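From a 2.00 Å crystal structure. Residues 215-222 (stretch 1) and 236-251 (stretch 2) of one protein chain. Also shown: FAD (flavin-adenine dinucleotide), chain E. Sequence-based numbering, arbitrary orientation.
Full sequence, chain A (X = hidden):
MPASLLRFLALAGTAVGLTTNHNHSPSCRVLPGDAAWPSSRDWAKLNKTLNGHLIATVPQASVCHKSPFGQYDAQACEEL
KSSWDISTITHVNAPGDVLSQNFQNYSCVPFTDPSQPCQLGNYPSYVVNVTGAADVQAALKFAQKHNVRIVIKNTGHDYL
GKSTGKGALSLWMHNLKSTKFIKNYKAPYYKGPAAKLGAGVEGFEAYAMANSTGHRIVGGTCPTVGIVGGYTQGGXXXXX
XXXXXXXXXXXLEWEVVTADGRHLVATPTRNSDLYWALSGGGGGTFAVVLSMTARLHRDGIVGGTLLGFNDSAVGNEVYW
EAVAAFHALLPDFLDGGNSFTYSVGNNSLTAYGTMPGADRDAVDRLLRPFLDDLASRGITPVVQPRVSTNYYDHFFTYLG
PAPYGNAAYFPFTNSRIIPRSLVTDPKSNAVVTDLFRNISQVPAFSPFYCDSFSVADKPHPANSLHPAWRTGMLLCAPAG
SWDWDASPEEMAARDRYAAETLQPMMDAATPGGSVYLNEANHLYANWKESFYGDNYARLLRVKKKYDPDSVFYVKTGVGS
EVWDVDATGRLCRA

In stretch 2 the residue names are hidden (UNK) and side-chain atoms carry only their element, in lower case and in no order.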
# COMPACT_ATOMS: atom_id res chain seq x y z
N HIS A 215 17.63 4.68 -15.37
CA HIS A 215 17.55 4.63 -13.90
C HIS A 215 16.47 3.67 -13.34
O HIS A 215 15.56 3.25 -14.06
CB HIS A 215 17.36 6.03 -13.31
CG HIS A 215 18.47 6.98 -13.64
ND1 HIS A 215 18.38 7.91 -14.65
CD2 HIS A 215 19.71 7.12 -13.10
CE1 HIS A 215 19.52 8.59 -14.72
NE2 HIS A 215 20.34 8.13 -13.79
N ARG A 216 16.60 3.34 -12.05
CA ARG A 216 15.61 2.58 -11.28
C ARG A 216 15.04 3.48 -10.20
O ARG A 216 15.74 4.36 -9.68
CB ARG A 216 16.26 1.37 -10.60
CG ARG A 216 17.05 0.45 -11.51
CD ARG A 216 18.09 -0.33 -10.73
NE ARG A 216 18.83 -1.27 -11.59
CZ ARG A 216 19.96 -1.88 -11.25
NH1 ARG A 216 20.51 -1.67 -10.07
NH2 ARG A 216 20.54 -2.71 -12.11
N ILE A 217 13.76 3.28 -9.87
CA ILE A 217 13.14 3.91 -8.70
C ILE A 217 12.53 2.84 -7.77
O ILE A 217 12.01 1.82 -8.24
CB ILE A 217 12.09 5.00 -9.08
CG1 ILE A 217 11.65 5.80 -7.83
CG2 ILE A 217 10.90 4.38 -9.81
CD1 ILE A 217 10.86 7.07 -8.10
N VAL A 218 12.60 3.11 -6.47
CA VAL A 218 12.04 2.25 -5.43
C VAL A 218 10.51 2.38 -5.35
O VAL A 218 9.97 3.42 -4.94
CB VAL A 218 12.73 2.50 -4.05
CG1 VAL A 218 12.10 1.67 -2.95
CG2 VAL A 218 14.23 2.23 -4.14
N GLY A 219 9.83 1.29 -5.73
CA GLY A 219 8.38 1.25 -5.74
C GLY A 219 7.84 -0.14 -5.54
O GLY A 219 8.59 -1.12 -5.54
N GLY A 220 6.52 -0.23 -5.39
CA GLY A 220 5.83 -1.49 -5.07
C GLY A 220 5.77 -2.50 -6.20
O GLY A 220 6.04 -2.20 -7.36
N THR A 221 5.39 -3.72 -5.83
CA THR A 221 5.35 -4.84 -6.75
C THR A 221 4.03 -4.84 -7.50
O THR A 221 3.90 -5.46 -8.56
CB THR A 221 5.50 -6.18 -6.02
OG1 THR A 221 4.50 -6.27 -5.00
CG2 THR A 221 6.89 -6.30 -5.40
N CYS A 222 3.05 -4.14 -6.92
CA CYS A 222 1.76 -4.00 -7.55
C CYS A 222 1.82 -2.71 -8.41
O CYS A 222 1.87 -1.61 -7.86
CB CYS A 222 0.66 -3.96 -6.49
SG CYS A 222 0.47 -5.39 -5.34
N UNK A 236 6.82 1.70 2.49
CA UNK A 236 6.95 1.31 1.09
C UNK A 236 8.08 0.33 0.84
O UNK A 236 9.23 0.73 0.61
N UNK A 237 7.75 -0.96 0.86
CA UNK A 237 8.75 -1.96 0.51
C UNK A 237 8.77 -2.26 -1.00
O UNK A 237 7.84 -1.90 -1.73
n UNK A 237 6.27 -4.14 1.19
c UNK A 237 7.61 -4.20 0.86
c UNK A 237 8.62 -3.22 1.37
n UNK A 237 6.52 -5.87 -0.06
c UNK A 237 7.76 -5.30 0.08
c UNK A 237 5.64 -5.15 0.61
N UNK A 238 9.84 -2.91 -1.43
CA UNK A 238 10.16 -3.07 -2.84
C UNK A 238 11.14 -4.22 -2.95
O UNK A 238 11.90 -4.48 -2.00
c UNK A 238 10.83 -1.79 -3.37
o UNK A 238 11.32 -1.92 -4.69
N UNK A 239 11.16 -4.87 -4.11
CA UNK A 239 12.18 -5.90 -4.43
C UNK A 239 13.59 -5.28 -4.54
O UNK A 239 14.61 -5.98 -4.57
c UNK A 239 11.62 -6.57 -8.27
c UNK A 239 10.50 -7.54 -5.41
c UNK A 239 11.63 -5.84 -6.94
c UNK A 239 11.78 -6.73 -5.69
N UNK A 240 13.63 -3.95 -4.58
CA UNK A 240 14.85 -3.18 -4.68
C UNK A 240 15.32 -2.64 -3.33
O UNK A 240 16.35 -1.95 -3.25
c UNK A 240 14.68 -2.02 -5.68
c UNK A 240 14.81 -0.94 -7.94
c UNK A 240 14.78 -2.27 -7.19
c UNK A 240 15.96 -3.14 -7.62
N UNK A 241 14.58 -2.95 -2.27
CA UNK A 241 14.87 -2.40 -0.95
C UNK A 241 16.20 -2.85 -0.34
O UNK A 241 16.83 -2.07 0.37
c UNK A 241 13.70 -2.61 0.00
o UNK A 241 12.65 -1.71 -0.32
N UNK A 242 16.64 -4.06 -0.67
CA UNK A 242 17.94 -4.57 -0.21
C UNK A 242 19.09 -3.78 -0.84
O UNK A 242 20.19 -3.75 -0.29
o UNK A 242 17.20 -6.82 0.18
c UNK A 242 18.11 -6.04 -0.54
N UNK A 243 18.83 -3.19 -2.01
CA UNK A 243 19.81 -2.36 -2.68
C UNK A 243 19.71 -0.89 -2.28
O UNK A 243 20.74 -0.23 -2.12
c UNK A 243 19.72 -2.52 -4.20
o UNK A 243 20.20 -3.79 -4.61
N UNK A 244 18.48 -0.38 -2.08
CA UNK A 244 18.29 1.07 -1.88
C UNK A 244 17.42 1.54 -0.71
O UNK A 244 17.06 2.73 -0.63
c UNK A 244 19.71 0.57 -6.83
c UNK A 244 19.84 1.64 -4.67
o UNK A 244 20.25 0.17 -8.02
c UNK A 244 17.78 1.73 -3.16
c UNK A 244 18.49 1.31 -4.43
c UNK A 244 20.45 1.26 -5.86
c UNK A 244 18.39 0.25 -6.60
c UNK A 244 17.79 0.63 -5.42
N UNK A 245 17.07 0.64 0.20
CA UNK A 245 16.23 1.00 1.34
C UNK A 245 14.76 1.01 0.97
O UNK A 245 14.38 0.69 -0.17
N UNK A 246 13.92 1.39 1.94
CA UNK A 246 12.47 1.50 1.69
C UNK A 246 12.19 2.76 0.91
O UNK A 246 13.04 3.63 0.84
c UNK A 246 11.92 0.19 3.78
c UNK A 246 11.85 2.69 3.86
c UNK A 246 11.62 1.45 3.00
N UNK A 247 11.01 2.85 0.30
CA UNK A 247 10.56 4.03 -0.45
C UNK A 247 10.84 5.36 0.29
O UNK A 247 11.47 6.26 -0.28
c UNK A 247 9.08 3.89 -0.79
N UNK A 248 10.43 5.44 1.56
CA UNK A 248 10.54 6.64 2.37
C UNK A 248 12.00 7.13 2.60
O UNK A 248 12.22 8.34 2.80
c UNK A 248 9.81 6.45 3.67
N UNK A 249 12.96 6.20 2.55
CA UNK A 249 14.40 6.46 2.63
C UNK A 249 14.89 7.27 1.45
O UNK A 249 15.88 8.01 1.56
o UNK A 249 14.68 4.99 4.96
o UNK A 249 15.42 3.20 3.91
c UNK A 249 15.08 4.40 3.93
c UNK A 249 15.19 5.15 2.63
N UNK A 250 14.20 7.09 0.32
CA UNK A 250 14.59 7.70 -0.94
C UNK A 250 13.91 9.03 -1.21
O UNK A 250 14.13 9.62 -2.26
o UNK A 250 16.39 5.72 -2.73
n UNK A 250 15.06 4.52 -1.36
c UNK A 250 15.35 5.61 -2.10
c UNK A 250 14.35 6.73 -2.09
N UNK A 251 13.11 9.52 -0.26
CA UNK A 251 12.45 10.81 -0.40
C UNK A 251 13.42 11.95 -0.14
O UNK A 251 14.16 11.96 0.87
c UNK A 251 10.23 9.83 0.24
c UNK A 251 11.20 10.96 0.49
c UNK A 251 10.49 12.28 0.17
PA FAD E . -4.83 5.26 -1.58
O1A FAD E . -5.86 4.34 -0.98
O2A FAD E . -5.33 6.23 -2.62
O5B FAD E . -4.11 6.06 -0.39
C5B FAD E . -3.71 5.41 0.82
C4B FAD E . -3.64 6.39 1.98
O4B FAD E . -2.74 7.46 1.65
C3B FAD E . -4.96 7.05 2.33
O3B FAD E . -4.97 7.22 3.76
C2B FAD E . -4.91 8.41 1.66
O2B FAD E . -5.67 9.39 2.38
C1B FAD E . -3.42 8.73 1.69
N9A FAD E . -2.94 9.52 0.53
C8A FAD E . -2.70 9.04 -0.71
N7A FAD E . -2.22 10.02 -1.52
C5A FAD E . -2.14 11.14 -0.78
C6A FAD E . -1.71 12.54 -1.02
N6A FAD E . -1.29 12.91 -2.25
N1A FAD E . -1.78 13.41 0.01
C2A FAD E . -2.21 13.05 1.24
N3A FAD E . -2.61 11.79 1.53
C4A FAD E . -2.60 10.81 0.58
N1 FAD E . 2.78 -1.95 -0.37
C2 FAD E . 4.10 -2.27 -0.31
O2 FAD E . 4.82 -1.74 0.57
N3 FAD E . 4.66 -3.15 -1.17
C4 FAD E . 3.97 -3.78 -2.14
O4 FAD E . 4.53 -4.59 -2.91
C4X FAD E . 2.53 -3.47 -2.27
N5 FAD E . 1.77 -4.05 -3.22
C5X FAD E . 0.44 -3.77 -3.34
C6 FAD E . -0.34 -4.38 -4.34
C7 FAD E . -1.71 -4.07 -4.44
C7M FAD E . -2.54 -4.74 -5.53
C8 FAD E . -2.34 -3.08 -3.49
C8M FAD E . -3.78 -2.60 -3.58
C9 FAD E . -1.55 -2.49 -2.51
C9A FAD E . -0.19 -2.79 -2.39
N10 FAD E . 0.60 -2.16 -1.40
C10 FAD E . 1.96 -2.50 -1.30
C1' FAD E . -0.02 -1.25 -0.44
C2' FAD E . 0.21 0.23 -0.59
O2' FAD E . 1.55 0.50 -0.16
C3' FAD E . -0.80 0.89 0.34
O3' FAD E . -2.12 0.36 0.12
C4' FAD E . -0.81 2.40 0.15
O4' FAD E . -1.58 3.00 1.19
C5' FAD E . -1.31 2.80 -1.24
O5' FAD E . -1.41 4.21 -1.36
P FAD E . -2.20 4.84 -2.61
O1P FAD E . -1.73 4.17 -3.87
O2P FAD E . -2.13 6.33 -2.42
O3P FAD E . -3.71 4.35 -2.30
O HOH W 1 9.00 -3.73 -5.94

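Position 236 has no side-chain atoms. Its phi is positive, and a CB would lie 2.5 Å from CB of position 247. It is Gly236.

Position 237 carries one carbon, then a five-membered ring of three carbons and two nitrogens. Its backbone N donates to FAD O2 at 3.0 Å. It is His237.

Position 238 has one carbon and one oxygen. The oxygen donates to Gly219 O at 3.0 Å and accepts from N of position 240 at 3.1 Å. It is Ser238.

Position 239 has four carbons, forked at the first. The fork at CB, with one arm two carbons long, means isoleucine. Ile239 CG2 lies 3.8 Å from Thr221 CG2.

Position 240 has four carbons forked at the second. This is Leu240, whose CD1 lies 3.8 Å from Arg216 CB.

Position 241 has one carbon and one oxygen. The oxygen donates to O of position 245 at 3.0 Å. It is Ser241.

Position 242 again has one carbon and one oxygen, and does not reach stretch 1. It is Ser242.

Position 243 has the same two atoms, with the oxygen hydrogen-bonded elsewhere in the structure. It is Ser243.

Position 244 has one carbon, then a six-carbon ring bearing an oxygen. That oxygen accepts from Arg216 NH1 at 2.8 Å. It is Tyr244.

Position 245 has no side chain. Phi is 82°, just after the helix, and a CB would clash with an oxygen of position 249. It is Gly245.

Position 246 has one carbon carrying two more, pointing away from stretch 1. It is Val246.

Position 247 has a single carbon, with CB 4.3 Å from Val218 CG1. It is Ala247.

Position 248 also has one carbon, pointing away. It is Ala248.

Position 249 has two carbons, the second carrying two oxygens. It is Asp249.

Position 250 has two carbons, the second carrying one oxygen and one nitrogen. The nitrogen donates to Tyr244 O at 2.8 Å. It is Asn250.

Position 251 has one carbon carrying two, out of reach of stretch 1. It is Val251.

Val218 has the largest covered area. Its side chain points toward stretch 2 and packs against Tyr244 and Ala247. Polar links add to that packing: Arg216 NH1 donates to Tyr244 OH, and Ser238 OG donates to Gly219 O. Ser238 OG also accepts from Leu240 N, capping the turn that leads into the helix. Water 1 joins Gly219 O to Ile239 N. Both stretches meet the flavin: Cys222 SG is covalently bonded to FAD C6, and Thr221 N and OG1 donate to FAD O4.

Stretch 2 (236-251) GHSILSSSYGVAADNV
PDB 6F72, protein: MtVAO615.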